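Galactose mutarotase-like protein (Clostridium acetobutylicum, PDB 3OS7) probably binds carbohydrate and may act as an aldose 1-epimerase, interconverting the anomers of a sugar. Local coordinates at residues A[7-12]-A[129-134]; A[21-26]-A[157-162]. One frame throughout, in Å; residues are numbered along the deposited sequence.

How the interactions relate
From the N terminus the chain lays down strand 8-14, turns, and returns antiparallel as strand 18-25, beginning a five-stranded sheet. More than a hundred residues later it forms the antiparallel neighbours 128-137 and 151-160. Interaction 1 closes the loop from the first strand to 128-137, and interaction 2 the loop from 18-25 to 151-160. Their segments alternate along the sequence, so the two closures cross instead of nesting. Their centres lie about 8 Å apart, and within-sheet contacts join them: Ala129 O to Leu159 N at 2.7 Å, a probable hydrogen bond, and the Glu12-Arg22 salt bridge. Together they pack the N-terminal sheet on the sheet that holds strands 128-137 and 151-160.

Interaction 1 (A[7-12]-A[129-134]); sequences LWIKEE and ALVEVV
Sheet-to-sheet packing in the beta-sandwich-like architecture of the galactose mutarotase fold brings Leu7 and Ile9, at the edge of the N-terminal sheet, against Ala129 and Val131. The axes of strands 8-12 and 129-134 come no closer than 7.6 Å, too far for backbone pairing, and their directions differ by 35°; side chains reach across, to each other and to backbone atoms, with 186 Å² buried in total. Ile9 carries the centre. Its CB points at the opposing strand, and CG1, beside the backbone N and anti to the carbonyl carbon (chi1 -59°), lies 4.1 Å from Ala129 CB. The extended second torsion (chi2 177°) carries CD1 onward, where it meets Leu130 O at 3.6 Å and the methyl CG2 of Val131 at 4.3 Å. One delta methyl thus touches both a backbone carbonyl oxygen and an apolar branch. Leu7 adds a second approach from just before the strand: its CD1 comes within 4.0 Å of Ala129 N and also reaches the methyl of that alanine. Ala129 CB therefore has Leu7 CD1 and Ile9 CG1 as neighbours, with Trp8 O at 4.2 Å. Leu130 turns its CB away and takes part chiefly through its carbonyl. Beyond Val131 the strands diverge, and the later residues of both segments do not meet. Trp8 and Lys10 pair through the backbone with Ala24 and Arg22 of strand 18-25, whereas strand 128-137 runs between strands 118-125 and 151-160, with Ala129 joined to Leu159 and Leu130 to Lys123.

Interaction 2 (A[21-26]-A[157-162]); sequences IRFAAG and YELSSK
The Phe23 ring meets Tyr157 CB and Leu159 CD2 obliquely, and Ile21 O lies in its plane at the edge. The tyrosine contributes its beta carbon here, 4.0 Å from Phe23 CZ, while its own ring leads away and its hydroxyl is hydrogen-bonded to Gln166. This is hydrophobic packing between two sheets of the mutarotase-type beta fold: the axes of strands 21-25 and 157-160 come to 5.8 Å, with 43° between their directions, and 338 Å² is buried between the segments. Phe23 CB points at strand 157-160, and with CG between the backbone N and the carbonyl carbon (chi1 56°) the ring's CD2 and CE2 both come to 4.0 Å from Leu159 CB. Leu159 packs its side chain against the facing strand, CD2 reaching 3.3 Å from Phe23 O and 3.9 Å from Phe23 CD2. Strand 28-33 adjoins this core, Ala30 touching Phe23 and Tyr28 touching Leu159. Toward the strand ends the backbones converge. Ala25 CB lies 3.3 Å from Leu159 O, and Gly26 takes a positive phi where its CA is 3.8 Å from Ser161 N; a beta carbon there would clash with that nitrogen. Just past this close approach the second segment leaves its strand in an ST turn, in which Ser160 OG accepts a hydrogen bond from Lys162 N at 3.1 Å with an N-H...O angle of 148°.

Interaction 1 (A[7-12]-A[129-134])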
ATOM      1  N   LEU A   7      -9.816  -1.062 -24.287  1.00 21.78           N
ATOM      2  CA  LEU A   7      -8.537  -1.668 -24.000  1.00 18.63           C
ATOM      3  C   LEU A   7      -7.408  -0.886 -24.647  1.00 18.89           C
ATOM      4  O   LEU A   7      -7.305  -0.856 -25.864  1.00 19.29           O
ATOM      5  CB  LEU A   7      -8.523  -3.126 -24.479  1.00 18.75           C
ATOM      6  CG  LEU A   7      -7.220  -3.904 -24.310  1.00 21.05           C
ATOM      7  CD1 LEU A   7      -6.931  -4.180 -22.797  1.00 20.68           C
ATOM      8  CD2 LEU A   7      -7.336  -5.207 -25.106  1.00 22.30           C
ATOM      9  N   TRP A   8      -6.543  -0.273 -23.835  1.00 18.08           N
ATOM     10  CA  TRP A   8      -5.449   0.546 -24.361  1.00 17.91           C
ATOM     11  C   TRP A   8      -4.435   0.920 -23.296  1.00 17.70           C
ATOM     12  O   TRP A   8      -4.699   0.803 -22.080  1.00 17.19           O
ATOM     13  CB  TRP A   8      -5.975   1.807 -25.079  1.00 16.26           C
ATOM     14  CG  TRP A   8      -7.000   2.583 -24.319  1.00 18.23           C
ATOM     15  CD1 TRP A   8      -8.353   2.487 -24.444  1.00 16.28           C
ATOM     16  CD2 TRP A   8      -6.758   3.558 -23.298  1.00 17.49           C
ATOM     17  NE1 TRP A   8      -8.970   3.360 -23.573  1.00 20.72           N
ATOM     18  CE2 TRP A   8      -8.016   4.023 -22.856  1.00 19.59           C
ATOM     19  CE3 TRP A   8      -5.593   4.107 -22.731  1.00 17.98           C
ATOM     20  CZ2 TRP A   8      -8.149   5.002 -21.880  1.00 21.11           C
ATOM     21  CZ3 TRP A   8      -5.729   5.069 -21.757  1.00 17.68           C
ATOM     22  CH2 TRP A   8      -7.005   5.484 -21.317  1.00 19.96           C
ATOM     23  N   ILE A   9      -3.273   1.348 -23.764  1.00 14.81           N
ATOM     24  CA  ILE A   9      -2.200   1.861 -22.909  1.00 15.68           C
ATOM     25  C   ILE A   9      -1.650   3.086 -23.602  1.00 15.52           C
ATOM     26  O   ILE A   9      -1.247   3.016 -24.750  1.00 18.80           O
ATOM     27  CB  ILE A   9      -1.049   0.863 -22.712  1.00 16.12           C
ATOM     28  CG1 ILE A   9      -1.571  -0.451 -22.084  1.00 18.71           C
ATOM     29  CG2 ILE A   9       0.084   1.503 -21.880  1.00 14.83           C
ATOM     30  CD1 ILE A   9      -0.488  -1.528 -21.923  1.00 17.57           C
ATOM     31  N   LYS A  10      -1.576   4.194 -22.875  1.00 15.31           N
ATOM     32  CA  LYS A  10      -1.119   5.488 -23.419  1.00 15.15           C
ATOM     33  C   LYS A  10      -0.030   6.058 -22.529  1.00 15.94           C
ATOM     34  O   LYS A  10      -0.223   6.198 -21.326  1.00 16.90           O
ATOM     35  CB  LYS A  10      -2.286   6.458 -23.534  1.00 17.58           C
ATOM     36  CG  LYS A  10      -1.924   7.841 -24.067  1.00 20.18           C
ATOM     37  CD  LYS A  10      -3.167   8.701 -24.240  1.00 23.14           C
ATOM     38  CE  LYS A  10      -2.842  10.027 -24.884  1.00 26.71           C
ATOM     39  NZ  LYS A  10      -4.082  10.832 -25.124  1.00 29.30           N
ATOM     40  N   GLU A  11       1.122   6.352 -23.123  1.00 14.53           N
ATOM     41  CA  GLU A  11       2.174   7.062 -22.451  1.00 15.16           C
ATOM     42  C   GLU A  11       2.010   8.522 -22.837  1.00 17.86           C
ATOM     43  O   GLU A  11       1.934   8.830 -24.008  1.00 15.15           O
ATOM     44  CB  GLU A  11       3.498   6.543 -22.921  1.00 17.88           C
ATOM     45  CG  GLU A  11       4.719   7.185 -22.335  1.00 24.73           C
ATOM     46  CD  GLU A  11       5.982   6.401 -22.752  1.00 31.70           C
ATOM     47  OE1 GLU A  11       5.854   5.202 -23.074  1.00 49.22           O
ATOM     48  OE2 GLU A  11       7.088   6.958 -22.731  1.00 34.30           O
ATOM     49  N   GLU A  12       1.955   9.403 -21.844  1.00 17.42           N
ATOM     50  CA  GLU A  12       1.718  10.825 -22.098  1.00 20.09           C
ATOM     51  C   GLU A  12       2.441  11.678 -21.058  1.00 21.44           C
ATOM     52  O   GLU A  12       3.129  11.152 -20.198  1.00 21.18           O
ATOM     53  CB  GLU A  12       0.214  11.114 -22.120  1.00 22.68           C
ATOM     54  CG  GLU A  12      -0.465  10.930 -20.800  1.00 28.49           C
ATOM     55  CD  GLU A  12      -1.980  10.769 -20.920  1.00 40.62           C
ATOM     56  OE1 GLU A  12      -2.474   9.649 -20.702  1.00 44.25           O
ATOM     57  OE2 GLU A  12      -2.689  11.746 -21.225  1.00 48.43           O
ATOM     58  N   ALA A 129      -4.672  -5.194 -19.710  1.00 15.92           N
ATOM     59  CA  ALA A 129      -3.606  -4.228 -19.918  1.00 17.28           C
ATOM     60  C   ALA A 129      -2.609  -4.411 -18.803  1.00 18.15           C
ATOM     61  O   ALA A 129      -2.972  -4.361 -17.629  1.00 19.32           O
ATOM     62  CB  ALA A 129      -4.144  -2.783 -19.972  1.00 15.25           C
ATOM     63  N   LEU A 130      -1.356  -4.642 -19.186  1.00 16.68           N
ATOM     64  CA  LEU A 130      -0.262  -4.886 -18.265  1.00 16.32           C
ATOM     65  C   LEU A 130       0.782  -3.768 -18.337  1.00 16.95           C
ATOM     66  O   LEU A 130       1.282  -3.427 -19.422  1.00 14.70           O
ATOM     67  CB  LEU A 130       0.399  -6.240 -18.572  1.00 15.61           C
ATOM     68  CG  LEU A 130       1.621  -6.645 -17.748  1.00 20.61           C
ATOM     69  CD1 LEU A 130       1.211  -6.942 -16.340  1.00 26.56           C
ATOM     70  CD2 LEU A 130       2.331  -7.854 -18.321  1.00 25.02           C
ATOM     71  N   VAL A 131       1.076  -3.176 -17.178  1.00 15.33           N
ATOM     72  CA  VAL A 131       2.138  -2.184 -17.047  1.00 14.70           C
ATOM     73  C   VAL A 131       3.026  -2.566 -15.874  1.00 15.54           C
ATOM     74  O   VAL A 131       2.543  -2.821 -14.755  1.00 13.98           O
ATOM     75  CB  VAL A 131       1.576  -0.805 -16.831  1.00 15.47           C
ATOM     76  CG1 VAL A 131       2.712   0.185 -16.539  1.00 14.25           C
ATOM     77  CG2 VAL A 131       0.757  -0.343 -18.031  1.00 17.07           C
ATOM     78  N   GLU A 132       4.324  -2.628 -16.115  1.00 14.68           N
ATOM     79  CA  GLU A 132       5.287  -2.965 -15.069  1.00 14.08           C
ATOM     80  C   GLU A 132       6.328  -1.876 -14.955  1.00 16.48           C
ATOM     81  O   GLU A 132       6.821  -1.372 -15.977  1.00 17.87           O
ATOM     82  CB  GLU A 132       5.996  -4.301 -15.371  1.00 14.70           C
ATOM     83  CG  GLU A 132       5.042  -5.473 -15.569  1.00 21.94           C
ATOM     84  CD  GLU A 132       5.753  -6.834 -15.650  1.00 27.80           C
ATOM     85  OE1 GLU A 132       6.947  -6.863 -16.001  1.00 23.84           O
ATOM     86  OE2 GLU A 132       5.105  -7.862 -15.346  1.00 19.35           O
ATOM     87  N   VAL A 133       6.676  -1.534 -13.720  1.00 16.95           N
ATOM     88  CA  VAL A 133       7.712  -0.548 -13.435  1.00 15.93           C
ATOM     89  C   VAL A 133       8.715  -1.205 -12.521  1.00 16.11           C
ATOM     90  O   VAL A 133       8.372  -2.092 -11.747  1.00 14.83           O
ATOM     91  CB  VAL A 133       7.162   0.766 -12.772  1.00 15.62           C
ATOM     92  CG1 VAL A 133       6.309   1.545 -13.785  1.00 17.37           C
ATOM     93  CG2 VAL A 133       6.374   0.457 -11.452  1.00 15.34           C
ATOM     94  N   VAL A 134       9.963  -0.795 -12.630  1.00 14.18           N
ATOM     95  CA  VAL A 134      11.001  -1.293 -11.753  1.00 14.15           C
ATOM     96  C   VAL A 134      11.810  -0.174 -11.129  1.00 15.52           C
ATOM     97  O   VAL A 134      11.890   0.945 -11.661  1.00 15.08           O
ATOM     98  CB  VAL A 134      11.983  -2.242 -12.481  1.00 16.25           C
ATOM     99  CG1 VAL A 134      11.263  -3.500 -12.969  1.00 16.04           C
ATOM    100  CG2 VAL A 134      12.684  -1.532 -13.617  1.00 20.38           C
TER

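Interaction 2 (A[21-26]-A[157-162])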
ATOM      1  N   ILE A  21       1.814   6.805 -17.484  1.00 15.03           N
ATOM      2  CA  ILE A  21       1.121   5.797 -18.271  1.00 15.24           C
ATOM      3  C   ILE A  21      -0.318   5.678 -17.808  1.00 15.57           C
ATOM      4  O   ILE A  21      -0.582   5.398 -16.619  1.00 14.87           O
ATOM      5  CB  ILE A  21       1.811   4.391 -18.189  1.00 18.41           C
ATOM      6  CG1 ILE A  21       3.314   4.434 -18.495  1.00 22.22           C
ATOM      7  CG2 ILE A  21       1.060   3.386 -19.089  1.00 13.01           C
ATOM      8  CD1 ILE A  21       3.666   4.724 -19.921  1.00 31.09           C
ATOM      9  N   ARG A  22      -1.254   5.922 -18.728  1.00 15.93           N
ATOM     10  CA  ARG A  22      -2.674   5.693 -18.509  1.00 16.78           C
ATOM     11  C   ARG A  22      -3.038   4.365 -19.180  1.00 16.00           C
ATOM     12  O   ARG A  22      -2.608   4.093 -20.296  1.00 14.10           O
ATOM     13  CB  ARG A  22      -3.464   6.806 -19.152  1.00 17.58           C
ATOM     14  CG  ARG A  22      -4.780   7.099 -18.546  1.00 28.35           C
ATOM     15  CD  ARG A  22      -5.353   8.401 -19.129  1.00 30.38           C
ATOM     16  NE  ARG A  22      -4.535   9.591 -18.884  1.00 29.77           N
ATOM     17  CZ  ARG A  22      -4.633  10.396 -17.820  1.00 32.30           C
ATOM     18  NH1 ARG A  22      -5.481  10.147 -16.833  1.00 33.41           N
ATOM     19  NH2 ARG A  22      -3.849  11.452 -17.726  1.00 34.21           N
ATOM     20  N   PHE A  23      -3.787   3.521 -18.492  1.00 15.23           N
ATOM     21  CA  PHE A  23      -4.107   2.197 -19.046  1.00 14.47           C
ATOM     22  C   PHE A  23      -5.525   1.798 -18.685  1.00 16.49           C
ATOM     23  O   PHE A  23      -6.038   2.192 -17.643  1.00 17.77           O
ATOM     24  CB  PHE A  23      -3.028   1.126 -18.705  1.00 14.71           C
ATOM     25  CG  PHE A  23      -2.725   0.916 -17.225  1.00 16.29           C
ATOM     26  CD1 PHE A  23      -2.110   1.896 -16.463  1.00 12.27           C
ATOM     27  CD2 PHE A  23      -2.931  -0.329 -16.634  1.00 15.19           C
ATOM     28  CE1 PHE A  23      -1.770   1.666 -15.140  1.00 14.66           C
ATOM     29  CE2 PHE A  23      -2.638  -0.546 -15.289  1.00 21.01           C
ATOM     30  CZ  PHE A  23      -2.058   0.452 -14.539  1.00 17.77           C
ATOM     31  N   ALA A  24      -6.145   1.014 -19.568  1.00 16.94           N
ATOM     32  CA  ALA A  24      -7.565   0.752 -19.518  1.00 15.39           C
ATOM     33  C   ALA A  24      -7.841  -0.669 -19.990  1.00 16.94           C
ATOM     34  O   ALA A  24      -7.262  -1.127 -20.988  1.00 16.93           O
ATOM     35  CB  ALA A  24      -8.309   1.761 -20.409  1.00 16.51           C
ATOM     36  N   ALA A  25      -8.724  -1.356 -19.273  1.00 17.17           N
ATOM     37  CA  ALA A  25      -9.228  -2.650 -19.723  1.00 18.61           C
ATOM     38  C   ALA A  25     -10.460  -2.974 -18.923  1.00 18.39           C
ATOM     39  O   ALA A  25     -10.555  -2.586 -17.761  1.00 17.59           O
ATOM     40  CB  ALA A  25      -8.151  -3.755 -19.537  1.00 18.41           C
ATOM     41  N   GLY A  26     -11.418  -3.624 -19.562  1.00 20.90           N
ATOM     42  CA  GLY A  26     -12.609  -4.145 -18.883  1.00 22.16           C
ATOM     43  C   GLY A  26     -13.470  -3.122 -18.174  1.00 22.68           C
ATOM     44  O   GLY A  26     -14.151  -3.455 -17.207  1.00 24.33           O
ATOM     45  N   TYR A 157       1.356  -4.368 -12.717  1.00 14.00           N
ATOM     46  CA  TYR A 157      -0.058  -4.069 -12.666  1.00 13.87           C
ATOM     47  C   TYR A 157      -0.793  -4.648 -13.845  1.00 14.84           C
ATOM     48  O   TYR A 157      -0.468  -4.354 -14.992  1.00 16.28           O
ATOM     49  CB  TYR A 157      -0.259  -2.555 -12.615  1.00 11.58           C
ATOM     50  CG  TYR A 157       0.071  -1.984 -11.270  1.00 10.28           C
ATOM     51  CD1 TYR A 157      -0.802  -2.185 -10.194  1.00 18.03           C
ATOM     52  CD2 TYR A 157       1.216  -1.271 -11.048  1.00 14.48           C
ATOM     53  CE1 TYR A 157      -0.537  -1.665  -8.958  1.00 15.80           C
ATOM     54  CE2 TYR A 157       1.484  -0.743  -9.785  1.00 12.85           C
ATOM     55  CZ  TYR A 157       0.603  -0.953  -8.747  1.00 16.30           C
ATOM     56  OH  TYR A 157       0.846  -0.451  -7.472  1.00 17.10           O
ATOM     57  N   GLU A 158      -1.793  -5.477 -13.568  1.00 15.95           N
ATOM     58  CA  GLU A 158      -2.599  -6.061 -14.612  1.00 15.81           C
ATOM     59  C   GLU A 158      -4.027  -5.580 -14.432  1.00 17.42           C
ATOM     60  O   GLU A 158      -4.701  -5.888 -13.449  1.00 15.85           O
ATOM     61  CB  GLU A 158      -2.531  -7.579 -14.569  1.00 18.88           C
ATOM     62  CG  GLU A 158      -3.518  -8.261 -15.494  1.00 23.12           C
ATOM     63  CD  GLU A 158      -3.814  -9.700 -15.034  1.00 37.60           C
ATOM     64  OE1 GLU A 158      -2.884 -10.519 -15.193  1.00 28.35           O
ATOM     65  OE2 GLU A 158      -4.937  -9.978 -14.485  1.00 31.66           O
ATOM     66  N   LEU A 159      -4.506  -4.841 -15.410  1.00 15.31           N
ATOM     67  CA  LEU A 159      -5.877  -4.363 -15.381  1.00 15.56           C
ATOM     68  C   LEU A 159      -6.762  -5.214 -16.312  1.00 15.84           C
ATOM     69  O   LEU A 159      -6.356  -5.563 -17.424  1.00 17.61           O
ATOM     70  CB  LEU A 159      -5.883  -2.901 -15.801  1.00 16.91           C
ATOM     71  CG  LEU A 159      -7.107  -2.042 -15.544  1.00 17.43           C
ATOM     72  CD1 LEU A 159      -7.506  -2.032 -14.050  1.00 14.98           C
ATOM     73  CD2 LEU A 159      -6.808  -0.602 -16.065  1.00 13.71           C
ATOM     74  N   SER A 160      -7.964  -5.520 -15.849  1.00 17.02           N
ATOM     75  CA  SER A 160      -8.915  -6.372 -16.580  1.00 18.55           C
ATOM     76  C   SER A 160     -10.311  -6.114 -16.054  1.00 19.34           C
ATOM     77  O   SER A 160     -10.515  -5.276 -15.154  1.00 15.94           O
ATOM     78  CB  SER A 160      -8.558  -7.861 -16.414  1.00 19.75           C
ATOM     79  OG  SER A 160      -8.932  -8.349 -15.123  1.00 16.19           O
ATOM     80  N   SER A 161     -11.282  -6.863 -16.585  1.00 18.50           N
ATOM     81  CA  SER A 161     -12.636  -6.778 -16.074  1.00 19.70           C
ATOM     82  C   SER A 161     -12.768  -7.200 -14.616  1.00 18.09           C
ATOM     83  O   SER A 161     -13.763  -6.879 -13.969  1.00 17.17           O
ATOM     84  CB  SER A 161     -13.609  -7.589 -16.933  1.00 21.02           C
ATOM     85  OG  SER A 161     -13.396  -8.961 -16.742  1.00 27.27           O
ATOM     86  N   LYS A 162     -11.783  -7.925 -14.098  1.00 15.99           N
ATOM     87  CA  LYS A 162     -11.733  -8.278 -12.693  1.00 18.28           C
ATOM     88  C   LYS A 162     -11.119  -7.190 -11.799  1.00 19.40           C
ATOM     89  O   LYS A 162     -10.955  -7.394 -10.585  1.00 17.19           O
ATOM     90  CB  LYS A 162     -10.924  -9.562 -12.510  1.00 19.12           C
ATOM     91  CG  LYS A 162     -11.570 -10.769 -13.189  1.00 22.42           C
ATOM     92  CD  LYS A 162     -10.686 -12.004 -13.133  1.00 28.44           C
ATOM     93  CE  LYS A 162      -9.512 -11.941 -14.089  1.00 37.24           C
ATOM     94  NZ  LYS A 162      -8.632 -13.137 -13.902  1.00 42.22           N
TER